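Local coordinates for Lmo2184 protein (Listeria monocytogenes serovar 1/2a, PDB 5JOQ) that is probably a lipid-anchored substrate-binding protein of an ABC transporter for iron, likely binding heme and delivering it to the membrane permease, at residues D222-A227 / R259-L263; V42-M48 / K63-Y69. One frame throughout, in Å; residues are numbered along the deposited sequence. Where two conformers were deposited one is given.

Contact 1. Residues D222-A227 / R259-L263. With CIT (citric acid), chain B.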
loop_
_atom_site.group_PDB
_atom_site.type_symbol
_atom_site.label_atom_id
_atom_site.label_comp_id
_atom_site.label_asym_id
_atom_site.label_seq_id
_atom_site.Cartn_x
_atom_site.Cartn_y
_atom_site.Cartn_z
ATOM N N ASP A 222 6.600 19.920 -20.750
ATOM C CA ASP A 222 7.676 20.511 -19.952
ATOM C C ASP A 222 7.828 19.787 -18.619
ATOM O O ASP A 222 8.944 19.573 -18.125
ATOM C CB ASP A 222 7.363 21.979 -19.692
ATOM C CG ASP A 222 7.437 22.825 -20.952
ATOM O OD1 ASP A 222 8.348 22.587 -21.749
ATOM O OD2 ASP A 222 6.570 23.708 -21.129
ATOM N N ILE A 223 6.710 19.425 -18.009
ATOM C CA ILE A 223 6.657 18.875 -16.657
ATOM C C ILE A 223 5.780 17.639 -16.654
ATOM O O ILE A 223 4.727 17.621 -17.307
ATOM C CB ILE A 223 6.079 19.910 -15.671
ATOM C CG1 ILE A 223 7.003 21.123 -15.554
ATOM C CG2 ILE A 223 5.794 19.276 -14.285
ATOM C CD1 ILE A 223 6.298 22.359 -14.874
ATOM N N ILE A 224 6.176 16.612 -15.885
ATOM C CA ILE A 224 5.288 15.471 -15.636
ATOM C C ILE A 224 4.975 15.427 -14.148
ATOM O O ILE A 224 5.888 15.563 -13.326
ATOM C CB ILE A 224 5.900 14.143 -16.107
ATOM C CG1 ILE A 224 6.190 14.194 -17.626
ATOM C CG2 ILE A 224 4.959 12.951 -15.720
ATOM C CD1 ILE A 224 7.031 12.988 -18.123
ATOM N N LEU A 225 3.684 15.313 -13.815
ATOM C CA LEU A 225 3.191 15.149 -12.453
ATOM C C LEU A 225 2.605 13.752 -12.323
ATOM O O LEU A 225 1.935 13.277 -13.245
ATOM C CB LEU A 225 2.090 16.172 -12.101
ATOM C CG LEU A 225 2.414 17.655 -12.322
ATOM C CD1 LEU A 225 1.214 18.525 -11.885
ATOM C CD2 LEU A 225 3.708 18.055 -11.552
ATOM N N ARG A 226 2.860 13.092 -11.179
ATOM C CA ARG A 226 2.347 11.741 -10.942
ATOM C C ARG A 226 1.611 11.691 -9.613
ATOM O O ARG A 226 2.024 12.327 -8.646
ATOM C CB ARG A 226 3.494 10.683 -10.923
ATOM C CG ARG A 226 4.275 10.569 -12.265
ATOM C CD ARG A 226 5.398 9.456 -12.149
ATOM N NE ARG A 226 6.378 9.815 -11.102
ATOM C CZ ARG A 226 7.689 9.661 -11.232
ATOM N NH1 ARG A 226 8.178 9.160 -12.364
ATOM N NH2 ARG A 226 8.514 10.036 -10.261
ATOM N N ALA A 227 0.509 10.946 -9.570
ATOM C CA ALA A 227 -0.257 10.748 -8.340
ATOM C C ALA A 227 -0.527 9.257 -8.172
ATOM O O ALA A 227 -1.064 8.618 -9.082
ATOM C CB ALA A 227 -1.595 11.511 -8.379
ATOM N N ARG A 259 12.286 17.088 -14.426
ATOM C CA ARG A 259 11.049 17.834 -14.234
ATOM C C ARG A 259 9.865 16.878 -14.055
ATOM O O ARG A 259 8.787 17.082 -14.626
ATOM C CB ARG A 259 10.823 18.784 -15.420
ATOM C CG ARG A 259 12.039 19.721 -15.728
ATOM C CD ARG A 259 11.676 20.880 -16.696
ATOM N NE ARG A 259 10.773 21.864 -16.086
ATOM C CZ ARG A 259 10.286 22.945 -16.705
ATOM N NH1 ARG A 259 10.615 23.190 -17.960
ATOM N NH2 ARG A 259 9.469 23.781 -16.061
ATOM N N VAL A 260 10.055 15.825 -13.262
ATOM C CA VAL A 260 9.007 14.871 -12.945
ATOM C C VAL A 260 8.789 14.939 -11.443
ATOM O O VAL A 260 9.749 14.807 -10.671
ATOM C CB VAL A 260 9.387 13.439 -13.372
ATOM C CG1 VAL A 260 8.195 12.477 -13.110
ATOM C CG2 VAL A 260 9.845 13.409 -14.843
ATOM N N TYR A 261 7.538 15.167 -11.019
ATOM C CA TYR A 261 7.222 15.327 -9.605
ATOM C C TYR A 261 6.198 14.289 -9.191
ATOM O O TYR A 261 5.221 14.056 -9.906
ATOM C CB TYR A 261 6.644 16.735 -9.323
ATOM C CG TYR A 261 7.599 17.819 -9.706
ATOM C CD1 TYR A 261 7.591 18.355 -10.982
ATOM C CD2 TYR A 261 8.526 18.311 -8.786
ATOM C CE1 TYR A 261 8.494 19.368 -11.361
ATOM C CE2 TYR A 261 9.444 19.345 -9.152
ATOM C CZ TYR A 261 9.427 19.843 -10.450
ATOM O OH TYR A 261 10.313 20.837 -10.842
ATOM N N ASP A 262 6.365 13.749 -7.998
ATOM C CA ASP A 262 5.328 12.939 -7.368
ATOM C C ASP A 262 4.492 13.834 -6.473
ATOM O O ASP A 262 5.031 14.520 -5.592
ATOM C CB ASP A 262 5.962 11.813 -6.558
ATOM C CG ASP A 262 6.589 10.794 -7.455
ATOM O OD1 ASP A 262 5.822 10.249 -8.277
ATOM O OD2 ASP A 262 7.820 10.593 -7.379
ATOM N N LEU A 263 3.195 13.848 -6.700
ATOM C CA LEU A 263 2.321 14.719 -5.929
ATOM C C LEU A 263 2.094 14.096 -4.562
ATOM O O LEU A 263 1.698 12.928 -4.467
ATOM C CB LEU A 263 0.990 14.916 -6.651
ATOM C CG LEU A 263 1.078 15.631 -8.003
ATOM C CD1 LEU A 263 -0.330 15.690 -8.614
ATOM C CD2 LEU A 263 1.635 17.077 -7.857
HETATM C C1 CIT B . 8.729 25.884 -18.762
HETATM O O1 CIT B . 8.828 25.699 -17.529
HETATM O O2 CIT B . 9.386 25.133 -19.511
HETATM C C2 CIT B . 7.823 26.972 -19.308
HETATM C C3 CIT B . 8.296 27.565 -20.641
HETATM O O7 CIT B . 7.703 26.744 -21.688
HETATM C C4 CIT B . 7.798 29.004 -20.821
HETATM C C5 CIT B . 8.221 29.585 -22.162
HETATM O O3 CIT B . 9.404 29.942 -22.374
HETATM O O4 CIT B . 7.386 29.741 -23.082
HETATM C C6 CIT B . 9.825 27.543 -20.711
HETATM O O5 CIT B . 10.488 28.361 -20.039
HETATM O O6 CIT B . 10.442 26.707 -21.411
#
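Arg226 and Asp262 meet side-on across two neighbouring parallel strands, 223-227 and 260-262, in the mixed sheet of the C-terminal lobe of this class III periplasmic-binding-protein fold. The guanidinium uses NE and NH2, one for each carboxylate oxygen: Arg226 NE lies 2.9 Å from Asp262 OD1, and Arg226 NH2 3.0 Å from Asp262 OD2. Both oxygens are approached on their syn sides, but the nitrogens stand about 30° out of the carboxylate plane, and the two planes are turned 21° apart. A bend in the arginine chain at chi3 (-62°) folds the guanidinium back over the neighbouring strand, where CG1 of Val260 sits over the centre of one face, 3.4 Å from Arg226 CZ. NH2 has a second carboxylate partner in Asp240 of helix 233-245 and is thus shared between two carboxylates; Phe243 of that helix adds a cation-pi contact.

Leu225 and Tyr261 point to the other face of the sheet, toward helix 276-288. CD2 of Leu225 reaches CB of Tyr261 at 3.9 Å, while CG2 of Ile223 comes to the edge of the tyrosine ring near CD1. Ile224 and Val260 lie side by side on the face that carries Arg226. Four backbone hydrogen bonds fix the parallel ladder, from Ile224 N to Arg259 O through to Leu263 N to Arg226 O.

At the start of the ladder, CG1 of Ile223 and the carbonyl of Asp222 lie over one face of the Arg259 guanidinium. Its edge receives a citrate, probably from the crystallisation liquor, with Arg259 NH1 2.8 Å from citrate O2.

Contact 2. Residues V42-M48 / K63-Y69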
loop_
_atom_site.group_PDB
_atom_site.type_symbol
_atom_site.label_atom_id
_atom_site.label_comp_id
_atom_site.label_asym_id
_atom_site.label_seq_id
_atom_site.Cartn_x
_atom_site.Cartn_y
_atom_site.Cartn_z
ATOM N N VAL A 42 -13.727 11.777 4.454
ATOM C CA VAL A 42 -13.007 12.758 5.269
ATOM C C VAL A 42 -13.278 14.175 4.765
ATOM O O VAL A 42 -13.584 15.087 5.550
ATOM C CB VAL A 42 -11.498 12.451 5.270
ATOM C CG1 VAL A 42 -10.744 13.597 5.953
ATOM C CG2 VAL A 42 -11.207 11.123 5.981
ATOM N N ALA A 43 -13.158 14.385 3.445
ATOM C CA ALA A 43 -13.389 15.720 2.874
ATOM C C ALA A 43 -14.767 16.269 3.237
ATOM O O ALA A 43 -14.904 17.459 3.562
ATOM C CB ALA A 43 -13.226 15.680 1.357
ATOM N N ILE A 44 -15.816 15.444 3.141
ATOM C CA ILE A 44 -17.157 15.950 3.463
ATOM C C ILE A 44 -17.256 16.259 4.947
ATOM O O ILE A 44 -17.872 17.258 5.346
ATOM C CB ILE A 44 -18.246 14.944 3.018
ATOM C CG1 ILE A 44 -18.315 14.891 1.480
ATOM C CG2 ILE A 44 -19.633 15.304 3.620
ATOM C CD1 ILE A 44 -19.001 13.610 0.979
ATOM N N THR A 45 -16.644 15.412 5.791
ATOM C CA THR A 45 -16.695 15.630 7.234
ATOM C C THR A 45 -16.082 16.972 7.603
ATOM O O THR A 45 -16.589 17.676 8.487
ATOM C CB THR A 45 -15.953 14.496 7.974
ATOM O OG1 THR A 45 -16.555 13.226 7.677
ATOM C CG2 THR A 45 -16.066 14.707 9.470
ATOM N N GLU A 46 -14.977 17.335 6.947
ATOM C CA GLU A 46 -14.350 18.640 7.174
ATOM C C GLU A 46 -15.265 19.791 6.749
ATOM O O GLU A 46 -15.320 20.841 7.413
ATOM C CB GLU A 46 -13.021 18.703 6.418
ATOM C CG GLU A 46 -11.995 17.668 6.964
ATOM C CD GLU A 46 -10.732 17.575 6.096
ATOM O OE1 GLU A 46 -10.766 17.962 4.896
ATOM O OE2 GLU A 46 -9.706 17.109 6.635
ATOM N N ILE A 47 -15.985 19.618 5.643
ATOM C CA ILE A 47 -16.939 20.650 5.231
ATOM C C ILE A 47 -18.053 20.781 6.264
ATOM O O ILE A 47 -18.457 21.892 6.618
ATOM C CB ILE A 47 -17.476 20.347 3.819
ATOM C CG1 ILE A 47 -16.387 20.698 2.779
ATOM C CG2 ILE A 47 -18.770 21.162 3.549
ATOM C CD1 ILE A 47 -16.639 20.084 1.392
ATOM N N MET A 48 -18.568 19.652 6.761
ATOM C CA MET A 48 -19.630 19.711 7.770
ATOM C C MET A 48 -19.170 20.461 9.023
ATOM O O MET A 48 -19.945 21.207 9.645
ATOM C CB MET A 48 -20.060 18.281 8.124
ATOM C CG MET A 48 -20.689 17.497 6.989
ATOM S SD MET A 48 -22.354 18.112 6.682
ATOM C CE MET A 48 -22.052 18.874 5.185
ATOM N N LYS A 63 -7.236 8.775 9.037
ATOM C CA LYS A 63 -6.928 10.192 9.011
ATOM C C LYS A 63 -7.621 10.907 10.161
ATOM O O LYS A 63 -8.704 10.519 10.596
ATOM C CB LYS A 63 -7.359 10.814 7.680
ATOM C CG LYS A 63 -6.658 10.200 6.462
ATOM C CD LYS A 63 -7.007 10.935 5.186
ATOM C CE LYS A 63 -6.363 10.262 3.962
ATOM N NZ LYS A 63 -4.878 10.424 3.883
ATOM N N LYS A 64 -6.969 11.956 10.655
ATOM C CA LYS A 64 -7.532 12.793 11.709
ATOM C C LYS A 64 -8.799 13.495 11.211
ATOM O O LYS A 64 -8.837 14.030 10.092
ATOM C CB LYS A 64 -6.478 13.807 12.172
ATOM C CG LYS A 64 -6.993 14.972 13.001
ATOM C CD LYS A 64 -7.538 14.514 14.352
ATOM C CE LYS A 64 -8.244 15.672 15.071
ATOM N NZ LYS A 64 -8.926 15.215 16.319
ATOM N N LEU A 65 -9.852 13.456 12.026
ATOM C CA LEU A 65 -11.107 14.122 11.720
ATOM C C LEU A 65 -11.323 15.292 12.673
ATOM O O LEU A 65 -10.715 15.350 13.747
ATOM C CB LEU A 65 -12.284 13.143 11.829
ATOM C CG LEU A 65 -12.294 12.000 10.809
ATOM C CD1 LEU A 65 -13.500 11.149 11.012
ATOM C CD2 LEU A 65 -12.311 12.575 9.407
ATOM N N PRO A 66 -12.170 16.254 12.319
ATOM C CA PRO A 66 -12.442 17.350 13.258
ATOM C C PRO A 66 -12.850 16.813 14.627
ATOM O O PRO A 66 -13.600 15.834 14.739
ATOM C CB PRO A 66 -13.573 18.132 12.580
ATOM C CG PRO A 66 -13.389 17.843 11.083
ATOM C CD PRO A 66 -12.923 16.381 11.062
ATOM N N LYS A 67 -12.346 17.477 15.673
ATOM C CA LYS A 67 -12.523 17.003 17.042
ATOM C C LYS A 67 -13.984 16.947 17.465
ATOM O O LYS A 67 -14.346 16.122 18.306
ATOM C CB LYS A 67 -11.742 17.895 18.005
ATOM C CG LYS A 67 -10.236 17.802 17.807
ATOM C CD LYS A 67 -9.484 18.877 18.590
ATOM C CE LYS A 67 -7.987 18.847 18.266
ATOM N NZ LYS A 67 -7.394 17.522 18.594
ATOM N N ARG A 68 -14.840 17.801 16.914
ATOM C CA ARG A 68 -16.219 17.778 17.377
ATOM C C ARG A 68 -16.896 16.434 17.110
ATOM O O ARG A 68 -17.898 16.126 17.752
ATOM C CB ARG A 68 -17.028 18.911 16.737
ATOM C CG ARG A 68 -17.187 18.794 15.252
ATOM C CD ARG A 68 -18.178 19.875 14.712
ATOM N NE ARG A 68 -19.536 19.705 15.253
ATOM C CZ ARG A 68 -20.461 20.664 15.268
ATOM N NH1 ARG A 68 -20.183 21.871 14.776
ATOM N NH2 ARG A 68 -21.671 20.418 15.773
ATOM N N TYR A 69 -16.388 15.626 16.183
ATOM C CA TYR A 69 -17.022 14.354 15.857
ATOM C C TYR A 69 -16.320 13.166 16.526
ATOM O O TYR A 69 -16.494 12.018 16.095
ATOM C CB TYR A 69 -17.071 14.169 14.340
ATOM C CG TYR A 69 -17.701 15.346 13.599
ATOM C CD1 TYR A 69 -18.981 15.794 13.922
ATOM C CD2 TYR A 69 -17.018 15.989 12.561
ATOM C CE1 TYR A 69 -19.566 16.855 13.255
ATOM C CE2 TYR A 69 -17.596 17.062 11.874
ATOM C CZ TYR A 69 -18.872 17.478 12.217
ATOM O OH TYR A 69 -19.427 18.520 11.528
HETATM O O HOH W 1 -9.947 16.314 9.301
#
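Tyr69 and Thr45 run antiparallel alongside each other, the threonine methyl CG2 lying against the CD2/CE2 side of the ring and meeting it obliquely, with Thr45 CG2 3.5 Å from Tyr69 CD2 and slightly farther from CE2. CG of the preceding residue, Arg68, lies over the centre of one ring face. Near the phenol end, CB of Met48 comes to 3.5 Å from Tyr69 OH, lying oblique to the ring. The hydroxyl bonds to the carbonyl of Leu53, beyond the helix, so the ring is held at its polar end as well as along its side. Thr45 has its methyl anti to the backbone N (OG1 chi1 -60°), an arrangement that sends CG2 to the tyrosine and leaves OG1 bonded to the carbonyl of Thr41 one helical turn earlier.

The contact sets helix 42-50, which follows strand 37-39 in the N-terminal lobe of the periplasmic-binding-protein fold, against the loop running from strand 57-58 to strand 73-77. The loop turns through a short 3-10 segment at 67-68, and Tyr69 N bonds to Pro66 O across it.

Farther back along the loop, Pro66 lies against the helix: its CD is 3.9 Å from the same Thr45 methyl, CG2, and its CG comes within 4.1 Å of the Glu46 CA. Leu65 crosses Val42 at an angle, its CD2 3.9 Å from Val42 CG2 and equally close to CG1, touching both branches of the valine. CB of Lys63 lies beside Val42 CG2, although the amine end of that lysine leads away from the helix. Glu46 turns its carboxylate toward a water, which donates to Glu46 OE2 at 2.8 Å and to Lys64 O at 2.7 Å.

Contacts 1 and 2 lie on opposite sides of the chain's centre, their own centres about 29 Å apart and their nearest atoms about 11 Å apart, so neither touches the other and they share no helix or strand. Contact 1 joins two strands of one sheet and is the more buried, with direct backbone bonding, a side-chain salt bridge and 658 Å² of surface hidden between its segments. Contact 2 sets a helix against an irregular loop, with lysines at its exposed margin; it hides 370 Å² and relies on apolar touches, while a single water bridges the Glu46 carboxylate and the Lys64 carbonyl.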